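Local coordinates for GH62 hydrolase (Scytalidium thermophilum, PDB 4PVA), which probably removes alpha-L-arabinofuranosyl side groups from arabinoxylan during the breakdown of lignocellulose by a thermophilic fungus, at residues W26-P31 with V282-Q287; K288-I293 with F317-V322. All blocks are in the same frame, centred on the assembly; numbering follows the deposited sequence. Where two conformers were deposited one is given.

Contact 1. Residues W26-P31 with V282-Q287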
loop_
_atom_site.group_PDB
_atom_site.type_symbol
_atom_site.label_atom_id
_atom_site.label_comp_id
_atom_site.label_asym_id
_atom_site.label_seq_id
_atom_site.Cartn_x
_atom_site.Cartn_y
_atom_site.Cartn_z
ATOM N N TRP A 26 -12.610 -9.819 10.550
ATOM C CA TRP A 26 -12.681 -8.376 10.459
ATOM C C TRP A 26 -14.092 -7.874 10.519
ATOM O O TRP A 26 -15.036 -8.580 10.113
ATOM C CB TRP A 26 -12.126 -7.903 9.114
ATOM C CG TRP A 26 -10.761 -8.375 8.771
ATOM C CD1 TRP A 26 -10.426 -9.481 8.066
ATOM C CD2 TRP A 26 -9.528 -7.716 9.091
ATOM N NE1 TRP A 26 -9.071 -9.575 7.923
ATOM C CE2 TRP A 26 -8.481 -8.521 8.564
ATOM C CE3 TRP A 26 -9.201 -6.544 9.772
ATOM C CZ2 TRP A 26 -7.152 -8.162 8.677
ATOM C CZ3 TRP A 26 -7.893 -6.179 9.874
ATOM C CH2 TRP A 26 -6.872 -7.000 9.339
ATOM N N VAL A 27 -14.235 -6.636 10.938
ATOM C CA VAL A 27 -15.479 -5.882 10.795
ATOM C C VAL A 27 -15.155 -4.669 9.944
ATOM O O VAL A 27 -14.157 -3.982 10.200
ATOM C CB VAL A 27 -16.033 -5.400 12.161
ATOM C CG1 VAL A 27 -17.121 -4.365 11.964
ATOM C CG2 VAL A 27 -16.553 -6.580 12.977
ATOM N N SER A 28 -15.946 -4.410 8.907
ATOM C CA SER A 28 -15.821 -3.198 8.087
ATOM C C SER A 28 -16.799 -2.121 8.479
ATOM O O SER A 28 -17.974 -2.407 8.782
ATOM C CB SER A 28 -16.095 -3.505 6.606
ATOM O OG SER A 28 -15.830 -2.402 5.766
ATOM N N THR A 29 -16.322 -0.888 8.391
ATOM C CA THR A 29 -17.178 0.282 8.396
ATOM C C THR A 29 -17.944 0.357 7.071
ATOM O O THR A 29 -17.664 -0.362 6.084
ATOM C CB THR A 29 -16.330 1.567 8.548
ATOM O OG1 THR A 29 -15.466 1.708 7.401
ATOM C CG2 THR A 29 -15.508 1.552 9.828
ATOM N N GLY A 30 -18.876 1.302 7.001
ATOM C CA GLY A 30 -19.343 1.762 5.709
ATOM C C GLY A 30 -18.276 2.600 5.028
ATOM O O GLY A 30 -17.138 2.708 5.505
ATOM N N PRO A 31 -18.602 3.199 3.885
ATOM C CA PRO A 31 -17.645 4.046 3.211
ATOM C C PRO A 31 -17.344 5.260 4.020
ATOM O O PRO A 31 -18.272 5.880 4.530
ATOM C CB PRO A 31 -18.323 4.379 1.886
ATOM C CG PRO A 31 -19.789 4.264 2.196
ATOM C CD PRO A 31 -19.947 3.241 3.293
ATOM N N VAL A 282 -14.845 -10.748 6.175
ATOM C CA VAL A 282 -15.145 -9.388 6.589
ATOM C C VAL A 282 -16.614 -9.306 6.812
ATOM O O VAL A 282 -17.395 -9.625 5.940
ATOM C CB VAL A 282 -14.688 -8.368 5.535
ATOM C CG1 VAL A 282 -15.189 -6.967 5.854
ATOM C CG2 VAL A 282 -13.185 -8.343 5.376
ATOM N N VAL A 283 -17.000 -8.869 8.016
ATOM C CA VAL A 283 -18.412 -8.679 8.362
ATOM C C VAL A 283 -18.719 -7.204 8.265
ATOM O O VAL A 283 -18.074 -6.362 8.920
ATOM C CB VAL A 283 -18.713 -9.182 9.783
ATOM C CG1 VAL A 283 -20.164 -8.896 10.140
ATOM C CG2 VAL A 283 -18.446 -10.673 9.893
ATOM N N PHE A 284 -19.670 -6.868 7.431
ATOM C CA PHE A 284 -20.197 -5.527 7.359
ATOM C C PHE A 284 -21.265 -5.449 8.416
ATOM O O PHE A 284 -22.401 -5.893 8.220
ATOM C CB PHE A 284 -20.708 -5.189 5.951
ATOM C CG PHE A 284 -19.606 -5.147 4.927
ATOM C CD1 PHE A 284 -19.003 -6.303 4.448
ATOM C CD2 PHE A 284 -19.063 -3.939 4.550
ATOM C CE1 PHE A 284 -17.943 -6.243 3.549
ATOM C CE2 PHE A 284 -18.015 -3.876 3.654
ATOM C CZ PHE A 284 -17.431 -5.021 3.177
ATOM N N GLU A 285 -20.903 -5.002 9.603
ATOM C CA GLU A 285 -21.874 -4.924 10.686
ATOM C C GLU A 285 -22.897 -3.832 10.472
ATOM O O GLU A 285 -23.967 -3.851 11.078
ATOM C CB GLU A 285 -21.185 -4.835 12.089
ATOM C CG GLU A 285 -20.646 -6.171 12.597
ATOM C CD GLU A 285 -19.982 -6.101 13.973
ATOM O OE1 GLU A 285 -19.532 -5.003 14.320
ATOM O OE2 GLU A 285 -19.922 -7.171 14.670
ATOM N N GLY A 286 -22.567 -2.903 9.599
ATOM C CA GLY A 286 -23.480 -1.785 9.278
ATOM C C GLY A 286 -23.808 -1.812 7.828
ATOM O O GLY A 286 -24.310 -2.789 7.307
ATOM N N GLN A 287 -23.451 -0.729 7.145
ATOM C CA GLN A 287 -23.691 -0.599 5.710
ATOM C C GLN A 287 -22.779 -1.541 4.895
ATOM O O GLN A 287 -21.575 -1.552 5.103
ATOM C CB GLN A 287 -23.506 0.878 5.303
ATOM C CG GLN A 287 -23.353 1.079 3.808
ATOM C CD GLN A 287 -23.407 2.534 3.386
ATOM O OE1 GLN A 287 -23.458 3.447 4.220
ATOM N NE2 GLN A 287 -23.387 2.755 2.071
HETATM O O HOH W 1 -20.544 -2.226 7.731
#

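Contact 2. Residues K288-I293 with F317-V322. With PO4 (phosphate ion), chain F.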
loop_
_atom_site.group_PDB
_atom_site.type_symbol
_atom_site.label_atom_id
_atom_site.label_comp_id
_atom_site.label_asym_id
_atom_site.label_seq_id
_atom_site.Cartn_x
_atom_site.Cartn_y
_atom_site.Cartn_z
ATOM N N LYS A 288 -23.366 -2.319 3.979
ATOM C CA LYS A 288 -22.663 -3.321 3.147
ATOM C C LYS A 288 -22.569 -2.861 1.675
ATOM O O LYS A 288 -23.573 -2.896 0.953
ATOM C CB LYS A 288 -23.387 -4.677 3.244
ATOM C CG LYS A 288 -23.096 -5.686 2.112
ATOM C CD LYS A 288 -21.640 -6.101 1.920
ATOM C CE LYS A 288 -21.537 -7.351 1.041
ATOM N NZ LYS A 288 -20.147 -7.856 0.810
ATOM N N TRP A 289 -21.402 -2.362 1.295
ATOM C CA TRP A 289 -21.250 -1.439 0.163
ATOM C C TRP A 289 -20.206 -1.881 -0.860
ATOM O O TRP A 289 -20.018 -1.238 -1.877
ATOM C CB TRP A 289 -20.891 -0.038 0.693
ATOM C CG TRP A 289 -19.617 -0.029 1.510
ATOM C CD1 TRP A 289 -19.479 -0.433 2.814
ATOM C CD2 TRP A 289 -18.319 0.415 1.092
ATOM N NE1 TRP A 289 -18.167 -0.289 3.217
ATOM C CE2 TRP A 289 -17.452 0.258 2.191
ATOM C CE3 TRP A 289 -17.814 0.968 -0.098
ATOM C CZ2 TRP A 289 -16.120 0.608 2.152
ATOM C CZ3 TRP A 289 -16.471 1.313 -0.137
ATOM C CH2 TRP A 289 -15.642 1.115 0.991
ATOM N N THR A 290 -19.486 -2.952 -0.582
ATOM C CA THR A 290 -18.458 -3.457 -1.485
ATOM C C THR A 290 -18.304 -4.951 -1.274
ATOM O O THR A 290 -18.534 -5.445 -0.156
ATOM C CB THR A 290 -17.115 -2.737 -1.218
ATOM O OG1 THR A 290 -16.118 -3.167 -2.151
ATOM C CG2 THR A 290 -16.625 -2.976 0.197
ATOM N N LYS A 291 -17.994 -5.674 -2.330
ATOM C CA LYS A 291 -17.567 -7.067 -2.231
ATOM C C LYS A 291 -16.064 -7.244 -2.415
ATOM O O LYS A 291 -15.551 -8.316 -2.299
ATOM C CB LYS A 291 -18.269 -7.941 -3.260
ATOM C CG LYS A 291 -19.756 -7.978 -2.984
ATOM C CD LYS A 291 -20.527 -8.873 -3.921
ATOM C CE LYS A 291 -21.934 -9.059 -3.405
ATOM N NZ LYS A 291 -22.708 -9.926 -4.328
ATOM N N SER A 292 -15.383 -6.136 -2.694
ATOM C CA SER A 292 -13.946 -6.084 -2.879
ATOM C C SER A 292 -13.291 -5.398 -1.711
ATOM O O SER A 292 -13.730 -4.345 -1.269
ATOM C CB SER A 292 -13.626 -5.335 -4.163
ATOM O OG SER A 292 -13.808 -6.212 -5.272
ATOM N N ILE A 293 -12.189 -5.984 -1.250
ATOM C CA ILE A 293 -11.291 -5.396 -0.258
ATOM C C ILE A 293 -9.979 -5.176 -1.020
ATOM O O ILE A 293 -9.230 -6.140 -1.246
ATOM C CB ILE A 293 -11.073 -6.312 0.948
ATOM C CG1 ILE A 293 -12.427 -6.781 1.545
ATOM C CG2 ILE A 293 -10.193 -5.610 1.964
ATOM C CD1 ILE A 293 -13.295 -5.688 2.158
ATOM N N PHE A 317 -7.022 -1.578 8.859
ATOM C CA PHE A 317 -6.584 -1.656 7.459
ATOM C C PHE A 317 -7.549 -0.761 6.682
ATOM O O PHE A 317 -8.756 -1.033 6.568
ATOM C CB PHE A 317 -6.593 -3.122 7.016
ATOM C CG PHE A 317 -6.071 -3.405 5.629
ATOM C CD1 PHE A 317 -4.711 -3.563 5.404
ATOM C CD2 PHE A 317 -6.929 -3.723 4.571
ATOM C CE1 PHE A 317 -4.216 -3.965 4.193
ATOM C CE2 PHE A 317 -6.432 -4.140 3.336
ATOM C CZ PHE A 317 -5.065 -4.233 3.144
ATOM N N LEU A 318 -7.027 0.339 6.155
ATOM C CA LEU A 318 -7.784 1.253 5.339
ATOM C C LEU A 318 -7.696 0.728 3.900
ATOM O O LEU A 318 -6.604 0.371 3.443
ATOM C CB LEU A 318 -7.142 2.626 5.501
ATOM C CG LEU A 318 -7.924 3.868 5.159
ATOM C CD1 LEU A 318 -9.164 4.010 6.003
ATOM C CD2 LEU A 318 -7.039 5.082 5.346
ATOM N N TYR A 319 -8.799 0.652 3.197
ATOM C CA TYR A 319 -8.863 0.016 1.892
ATOM C C TYR A 319 -9.791 0.743 0.948
ATOM O O TYR A 319 -10.557 1.631 1.361
ATOM C CB TYR A 319 -9.267 -1.471 2.032
ATOM C CG TYR A 319 -10.748 -1.665 2.413
ATOM C CD1 TYR A 319 -11.183 -1.598 3.727
ATOM C CD2 TYR A 319 -11.666 -1.910 1.435
ATOM C CE1 TYR A 319 -12.517 -1.757 4.023
ATOM C CE2 TYR A 319 -13.012 -2.075 1.700
ATOM C CZ TYR A 319 -13.432 -1.998 3.021
ATOM O OH TYR A 319 -14.782 -2.245 3.259
ATOM N N GLN A 320 -9.710 0.430 -0.349
ATOM C CA GLN A 320 -10.645 0.943 -1.331
ATOM C C GLN A 320 -11.695 -0.127 -1.642
ATOM O O GLN A 320 -11.392 -1.289 -1.838
ATOM C CB GLN A 320 -9.949 1.438 -2.591
ATOM C CG GLN A 320 -9.309 0.336 -3.452
ATOM C CD GLN A 320 -8.408 0.821 -4.565
ATOM O OE1 GLN A 320 -7.872 1.916 -4.505
ATOM N NE2 GLN A 320 -8.236 0.005 -5.584
ATOM N N GLY A 321 -12.959 0.315 -1.652
ATOM C CA GLY A 321 -14.089 -0.540 -2.013
ATOM C C GLY A 321 -14.952 0.169 -3.021
ATOM O O GLY A 321 -14.798 1.373 -3.277
ATOM N N VAL A 322 -15.838 -0.580 -3.636
ATOM C CA VAL A 322 -16.664 -0.023 -4.697
ATOM C C VAL A 322 -17.945 -0.808 -4.770
ATOM O O VAL A 322 -17.960 -1.999 -4.527
ATOM C CB VAL A 322 -15.880 -0.066 -6.044
ATOM C CG1 VAL A 322 -15.604 -1.469 -6.509
ATOM C CG2 VAL A 322 -16.595 0.710 -7.130
HETATM P P PO4 F . -6.053 -0.530 -8.487
HETATM O O1 PO4 F . -6.706 -1.806 -7.904
HETATM O O2 PO4 F . -4.797 -0.956 -9.279
HETATM O O3 PO4 F . -7.036 0.048 -9.478
HETATM O O4 PO4 F . -5.722 0.379 -7.401
HETATM O O HOH W 2 -17.224 -4.605 -4.842
#

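Contact 1. Residues W26-P31 with V282-Q287
Trp26-Ser28 and Val282-Phe284 run side by side as short parallel strands, their axes 4.5 Å apart and splayed by 35°. Two backbone hydrogen bonds join them: Val283 N gives its hydrogen to Trp26 O, and Val283 O accepts from Ser28 N, each 2.9 Å long and nearly straight. Past Ser28 direct backbone bonding stops, though Gly30 and Gln287 stay near each other, and a water bridges the chains by donating to Ser28 O and Gln287 O while accepting from Gly286 N.

Trp26, Ser28, Val282 and Phe284 lie on one face of the sheet, the first three buried. Val282 straddles the neighbouring strand, its CG2 at 3.9 Å from Trp26 CB and its CG1 against Ser28 CB; a branched residue fits because each methyl meets a different partner. Ser28 CB lies over one face of the Phe284 ring, 3.9 Å from its centroid, in a CH-pi contact. With OG anti to the backbone N (chi1 -173°), the small serine hydroxyl turns along its own chain and donates to Thr29 O in the carbonyl plane. It is also hydrogen-bonded to Tyr319 OH, so this buried polar group is well satisfied. Trp26 NE1 is bonded to Trp276 O.

The other face carries Val27 and Glu285 at the surface. The extended glutamate crosses the valine at about a right angle, bringing OE1 to 3.4 Å from Val27 CG1; its carboxylate nears both valine methyls, and the acid suits this exposed place. Farther on, the extended Gln287 crosses the Pro31 ring, its amide carbon CD 3.5 Å from Pro31 CD.

On its other side strand 26-28 pairs with the C-terminal strand 336-341. Joining both terminal strands in one sheet is consistent with ring closure in the five-bladed beta-propeller of family 62.

Contact 2. Residues K288-I293 with F317-V322
In the propeller blade that holds both chain ends, the irregular loop 288-293 packs against strand 317-321, with Trp289, Thr290 and Ile293 closing round Tyr319. The Trp289 and Tyr319 rings are tilted by 25° and slid apart, meeting mainly where Trp289 CZ2 comes within 3.3 Å of Tyr319 OH. Ile293 CD1 sits over a face of the tyrosine, 3.7 Å from Tyr319 CE2; CG2 also lies over that ring, toward its rim, and touches the Phe317 edge more loosely.

Thr290 uses both branches. With OG1 anti to the backbone N (chi1 -177°), CG2 lies above the centre of the Trp289 ring and at the edge of Tyr319. OG1 donates to Ser292 O at 2.8 Å. At Gly321 a side chain would collide with the Trp289 ring and Thr290 methyl; its CA is 3.3 Å from Thr290 OG1. A water links Lys291 N to Val322 O.

Gln320 points away from the loop: OE1 accepts from Asp47 N, and NE2 bonds Ser294 OG and a phosphate ion, probably from the crystallisation liquor.

Trp289 NE1 bonds to Thr29 O and Tyr319 OH to Ser28 OG, so both buried polar groups have partners; Thr290 OG1 makes the one direct hydrogen bond between the segments, accepting from Val322 N at 3.0 Å.

Overall arrangement
From the N terminus, 26-31 supplies the first strand; the chain then passes through four other sheets before 282-287 returns to pair with it, so contact 1 closes a loop of 250 residues. Contact 2 opens directly afterwards, at residue 288, and closes a much shorter loop that contains strands 296-298 and 308-309. The two are in series and neither nest nor cross, yet their centres lie about 9 Å apart, and both reach the same mixed sheet. Between them, Phe284 CZ packs at 3.5 Å from Thr290 O. Together they tie the outermost strand 282-284, the N-terminal strand and strand 316-321 into the blade that completes the ring.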